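Local coordinates for alkaline serine protease AL20 (Nesterenkonia abyssinica, PDB 3CP7), which probably cleaves peptide bonds under alkaline conditions as a secreted, thermostable, trypsin-like serine protease, at residues S24-V36 with T104-A116. Residues are numbered along the deposited sequence; the frame is centred on the assembly and turned at random.
Sequences SANIVASANQSTV and TVQQQVGTASPIA
Gln106 NE2 and Val28 O meet at one water, which donates to the carbonyl (water oxygen to Val28 O 2.8 Å), accepts from Thr35 N and, weakly, from NE2, and also bonds Ser30 OG. In this chymotrypsin-like double-barrel fold, residues 24-36 carry the end of one strand of the first barrel, a loop and the start of the next, while 104-116 belong to the connection running on to the second. A chi1 of -168° turns the extended side chain of Gln106 away from the backbone N and toward the water. On the way its amide crosses that of Gln33, the planes 39° apart, with Gln33 OE1 3.3 Å from Gln106 CD. Shortening Gln106 to an alanine would probably cost the water its weak amide donor and leave the Gln33 amide without the group it lies against. Gln106 N, in the first turn of helix 105-109, donates to Gln33 O at 3.0 Å, and a second water links Ser34 OG to Val105 N. Ile27 packs against the helix and the segment after it: CD1 meets Val109 CG2 (3.8 Å) and Val105 CG2 tip to tip, while CG2 rests on Ala112 CB. Val28 and Ser113 form a single beta bridge: Ser113 N donates to Ile27 O, and Ser113 O accepts from Ala29 N at 2.8 Å. Asn26, whose OD1 bonds His8, sends ND2 to Gln183 and, within its amide plane, to Ser113 OG at 2.9 Å, nearly straight at 174°.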
loop_
_atom_site.group_PDB
_atom_site.type_symbol
_atom_site.label_atom_id
_atom_site.label_comp_id
_atom_site.label_asym_id
_atom_site.label_seq_id
_atom_site.Cartn_x
_atom_site.Cartn_y
_atom_site.Cartn_z
ATOM N N SER A 24 -7.893 -17.903 2.656
ATOM C CA SER A 24 -7.822 -18.065 4.102
ATOM C C SER A 24 -7.088 -16.847 4.655
ATOM O O SER A 24 -6.458 -16.096 3.908
ATOM C CB SER A 24 -7.069 -19.352 4.435
ATOM O OG SER A 24 -7.701 -20.494 3.858
ATOM N N ALA A 25 -7.169 -16.650 5.969
ATOM C CA ALA A 25 -6.467 -15.549 6.621
ATOM C C ALA A 25 -6.371 -15.808 8.113
ATOM O O ALA A 25 -6.895 -16.802 8.618
ATOM C CB ALA A 25 -7.177 -14.225 6.355
ATOM N N ASN A 26 -5.725 -14.890 8.826
ATOM C CA ASN A 26 -5.487 -15.077 10.243
ATOM C C ASN A 26 -5.415 -13.754 10.978
ATOM O O ASN A 26 -4.716 -12.858 10.540
ATOM C CB ASN A 26 -4.182 -15.857 10.437
ATOM C CG ASN A 26 -3.936 -16.242 11.890
ATOM O OD1 ASN A 26 -4.759 -16.923 12.509
ATOM N ND2 ASN A 26 -2.798 -15.813 12.438
ATOM N N ILE A 27 -6.118 -13.649 12.108
ATOM C CA ILE A 27 -6.035 -12.448 12.940
ATOM C C ILE A 27 -4.662 -12.365 13.599
ATOM O O ILE A 27 -4.265 -13.271 14.341
ATOM C CB ILE A 27 -7.118 -12.402 14.053
ATOM C CG1 ILE A 27 -8.520 -12.571 13.461
ATOM C CG2 ILE A 27 -7.010 -11.091 14.839
ATOM C CD1 ILE A 27 -9.621 -12.749 14.524
ATOM N N VAL A 28 -3.948 -11.278 13.319
ATOM C CA VAL A 28 -2.651 -11.016 13.943
ATOM C C VAL A 28 -2.790 -9.835 14.897
ATOM O O VAL A 28 -3.572 -8.916 14.649
ATOM C CB VAL A 28 -1.526 -10.770 12.898
ATOM C CG1 VAL A 28 -1.194 -12.089 12.187
ATOM C CG2 VAL A 28 -1.893 -9.642 11.904
ATOM N N ALA A 29 -2.054 -9.886 16.005
ATOM C CA ALA A 29 -2.140 -8.826 17.019
ATOM C C ALA A 29 -1.873 -7.481 16.370
ATOM O O ALA A 29 -0.904 -7.345 15.631
ATOM C CB ALA A 29 -1.150 -9.081 18.122
ATOM N N SER A 30 -2.733 -6.498 16.627
ATOM C CA SER A 30 -2.602 -5.189 15.991
ATOM C C SER A 30 -3.136 -4.081 16.871
ATOM O O SER A 30 -4.120 -4.274 17.589
ATOM C CB SER A 30 -3.384 -5.173 14.683
ATOM O OG SER A 30 -4.773 -5.340 14.905
ATOM N N ALA A 31 -2.518 -2.905 16.786
ATOM C CA ALA A 31 -3.043 -1.745 17.520
ATOM C C ALA A 31 -4.516 -1.485 17.182
ATOM O O ALA A 31 -5.322 -1.175 18.074
ATOM C CB ALA A 31 -2.208 -0.504 17.248
ATOM N N ASN A 32 -4.887 -1.607 15.908
ATOM C CA ASN A 32 -6.271 -1.319 15.531
ATOM C C ASN A 32 -7.250 -2.446 15.831
ATOM O O ASN A 32 -8.459 -2.277 15.625
ATOM C CB ASN A 32 -6.404 -0.866 14.070
ATOM C CG ASN A 32 -5.972 -1.921 13.062
ATOM O OD1 ASN A 32 -5.935 -3.118 13.361
ATOM N ND2 ASN A 32 -5.662 -1.473 11.841
ATOM N N GLN A 33 -6.727 -3.585 16.299
ATOM C CA GLN A 33 -7.551 -4.741 16.686
ATOM C C GLN A 33 -8.404 -5.291 15.533
ATOM O O GLN A 33 -9.376 -6.012 15.750
ATOM C CB GLN A 33 -8.434 -4.391 17.895
ATOM C CG GLN A 33 -7.648 -3.973 19.131
ATOM C CD GLN A 33 -6.973 -5.137 19.826
ATOM O OE1 GLN A 33 -7.638 -6.048 20.328
ATOM N NE2 GLN A 33 -5.646 -5.114 19.871
ATOM N N SER A 34 -8.000 -4.990 14.308
ATOM C CA SER A 34 -8.844 -5.214 13.142
ATOM C C SER A 34 -8.112 -5.846 11.963
ATOM O O SER A 34 -8.625 -5.811 10.845
ATOM C CB SER A 34 -9.450 -3.885 12.678
ATOM O OG SER A 34 -10.215 -3.289 13.714
ATOM N N THR A 35 -6.929 -6.405 12.205
ATOM C CA THR A 35 -6.042 -6.775 11.101
ATOM C C THR A 35 -5.889 -8.279 10.946
ATOM O O THR A 35 -5.555 -8.984 11.906
ATOM C CB THR A 35 -4.663 -6.118 11.270
ATOM O OG1 THR A 35 -4.816 -4.697 11.301
ATOM C CG2 THR A 35 -3.729 -6.446 10.100
ATOM N N VAL A 36 -6.120 -8.747 9.717
ATOM C CA VAL A 36 -5.797 -10.128 9.342
ATOM C C VAL A 36 -4.675 -10.166 8.305
ATOM O O VAL A 36 -4.603 -9.318 7.398
ATOM C CB VAL A 36 -7.025 -10.933 8.834
ATOM C CG1 VAL A 36 -8.061 -11.105 9.938
ATOM C CG2 VAL A 36 -7.661 -10.285 7.597
ATOM N N THR A 104 -14.372 -4.672 17.622
ATOM C CA THR A 104 -13.368 -5.051 16.628
ATOM C C THR A 104 -13.215 -6.577 16.589
ATOM O O THR A 104 -13.572 -7.286 17.536
ATOM C CB THR A 104 -12.014 -4.439 16.960
ATOM O OG1 THR A 104 -11.630 -4.878 18.264
ATOM C CG2 THR A 104 -12.071 -2.899 16.928
ATOM N N VAL A 105 -12.663 -7.092 15.494
ATOM C CA VAL A 105 -12.577 -8.540 15.343
ATOM C C VAL A 105 -11.694 -9.173 16.428
ATOM O O VAL A 105 -11.980 -10.277 16.902
ATOM C CB VAL A 105 -12.124 -8.950 13.916
ATOM C CG1 VAL A 105 -10.597 -8.800 13.726
ATOM C CG2 VAL A 105 -12.552 -10.367 13.618
ATOM N N GLN A 106 -10.625 -8.479 16.818
ATOM C CA GLN A 106 -9.726 -9.012 17.835
ATOM C C GLN A 106 -10.413 -9.034 19.204
ATOM O O GLN A 106 -10.190 -9.948 19.985
ATOM C CB GLN A 106 -8.398 -8.234 17.872
ATOM C CG GLN A 106 -7.307 -8.909 18.704
ATOM C CD GLN A 106 -5.946 -8.231 18.611
ATOM O OE1 GLN A 106 -5.137 -8.323 19.549
ATOM N NE2 GLN A 106 -5.665 -7.594 17.491
ATOM N N GLN A 107 -11.242 -8.027 19.473
ATOM C CA GLN A 107 -12.039 -7.990 20.704
ATOM C C GLN A 107 -13.114 -9.075 20.701
ATOM O O GLN A 107 -13.377 -9.709 21.729
ATOM C CB GLN A 107 -12.675 -6.612 20.869
ATOM C CG GLN A 107 -11.711 -5.549 21.377
ATOM C CD GLN A 107 -11.342 -5.743 22.831
ATOM O OE1 GLN A 107 -10.244 -6.198 23.143
ATOM N NE2 GLN A 107 -12.268 -5.402 23.737
ATOM N N GLN A 108 -13.739 -9.274 19.541
ATOM C CA GLN A 108 -14.756 -10.308 19.366
ATOM C C GLN A 108 -14.198 -11.694 19.669
ATOM O O GLN A 108 -14.779 -12.478 20.421
ATOM C CB GLN A 108 -15.271 -10.277 17.920
ATOM C CG GLN A 108 -16.144 -11.478 17.544
ATOM C CD GLN A 108 -17.478 -11.464 18.253
ATOM O OE1 GLN A 108 -18.071 -10.406 18.466
ATOM N NE2 GLN A 108 -17.963 -12.641 18.608
ATOM N N VAL A 109 -13.070 -12.005 19.043
ATOM C CA VAL A 109 -12.496 -13.338 19.164
ATOM C C VAL A 109 -11.730 -13.502 20.477
ATOM O O VAL A 109 -11.631 -14.612 21.003
ATOM C CB VAL A 109 -11.627 -13.672 17.912
ATOM C CG1 VAL A 109 -10.874 -14.963 18.082
ATOM C CG2 VAL A 109 -12.522 -13.757 16.682
ATOM N N GLY A 110 -11.189 -12.402 20.995
ATOM C CA GLY A 110 -10.559 -12.404 22.320
ATOM C C GLY A 110 -9.089 -12.787 22.294
ATOM O O GLY A 110 -8.448 -12.884 23.339
ATOM N N THR A 111 -8.549 -12.985 21.089
ATOM C CA THR A 111 -7.165 -13.397 20.912
ATOM C C THR A 111 -6.714 -13.108 19.484
ATOM O O THR A 111 -7.525 -12.726 18.625
ATOM C CB THR A 111 -6.972 -14.889 21.276
ATOM O OG1 THR A 111 -5.574 -15.195 21.381
ATOM C CG2 THR A 111 -7.633 -15.821 20.260
ATOM N N ALA A 112 -5.404 -13.250 19.274
ATOM C CA ALA A 112 -4.773 -13.020 17.979
ATOM C C ALA A 112 -3.412 -13.674 18.018
ATOM O O ALA A 112 -2.839 -13.892 19.090
ATOM C CB ALA A 112 -4.606 -11.530 17.730
ATOM N N SER A 113 -2.876 -13.983 16.843
ATOM C CA SER A 113 -1.521 -14.513 16.753
ATOM C C SER A 113 -0.479 -13.412 16.852
ATOM O O SER A 113 -0.666 -12.334 16.283
ATOM C CB SER A 113 -1.327 -15.184 15.403
ATOM O OG SER A 113 -2.188 -16.286 15.283
ATOM N N PRO A 114 0.656 -13.705 17.516
ATOM C CA PRO A 114 1.797 -12.812 17.354
ATOM C C PRO A 114 2.308 -12.964 15.920
ATOM O O PRO A 114 1.992 -13.957 15.250
ATOM C CB PRO A 114 2.838 -13.340 18.360
ATOM C CG PRO A 114 2.269 -14.563 18.987
ATOM C CD PRO A 114 0.966 -14.898 18.327
ATOM N N ILE A 115 3.089 -11.999 15.463
ATOM C CA ILE A 115 3.652 -12.052 14.113
ATOM C C ILE A 115 5.125 -11.694 14.224
ATOM O O ILE A 115 5.502 -10.820 15.008
ATOM C CB ILE A 115 2.851 -11.137 13.150
ATOM C CG1 ILE A 115 3.346 -11.261 11.703
ATOM C CG2 ILE A 115 2.850 -9.681 13.647
ATOM C CD1 ILE A 115 2.405 -10.613 10.693
ATOM N N ALA A 116 5.952 -12.402 13.462
ATOM C CA ALA A 116 7.413 -12.283 13.544
ATOM C C ALA A 116 8.016 -12.034 12.167
ATOM O O ALA A 116 7.518 -12.535 11.148
ATOM C CB ALA A 116 8.028 -13.545 14.163
HETATM O O HOH W 1 -6.090 -7.614 14.730
HETATM O O HOH W 2 -12.293 -5.244 13.429
#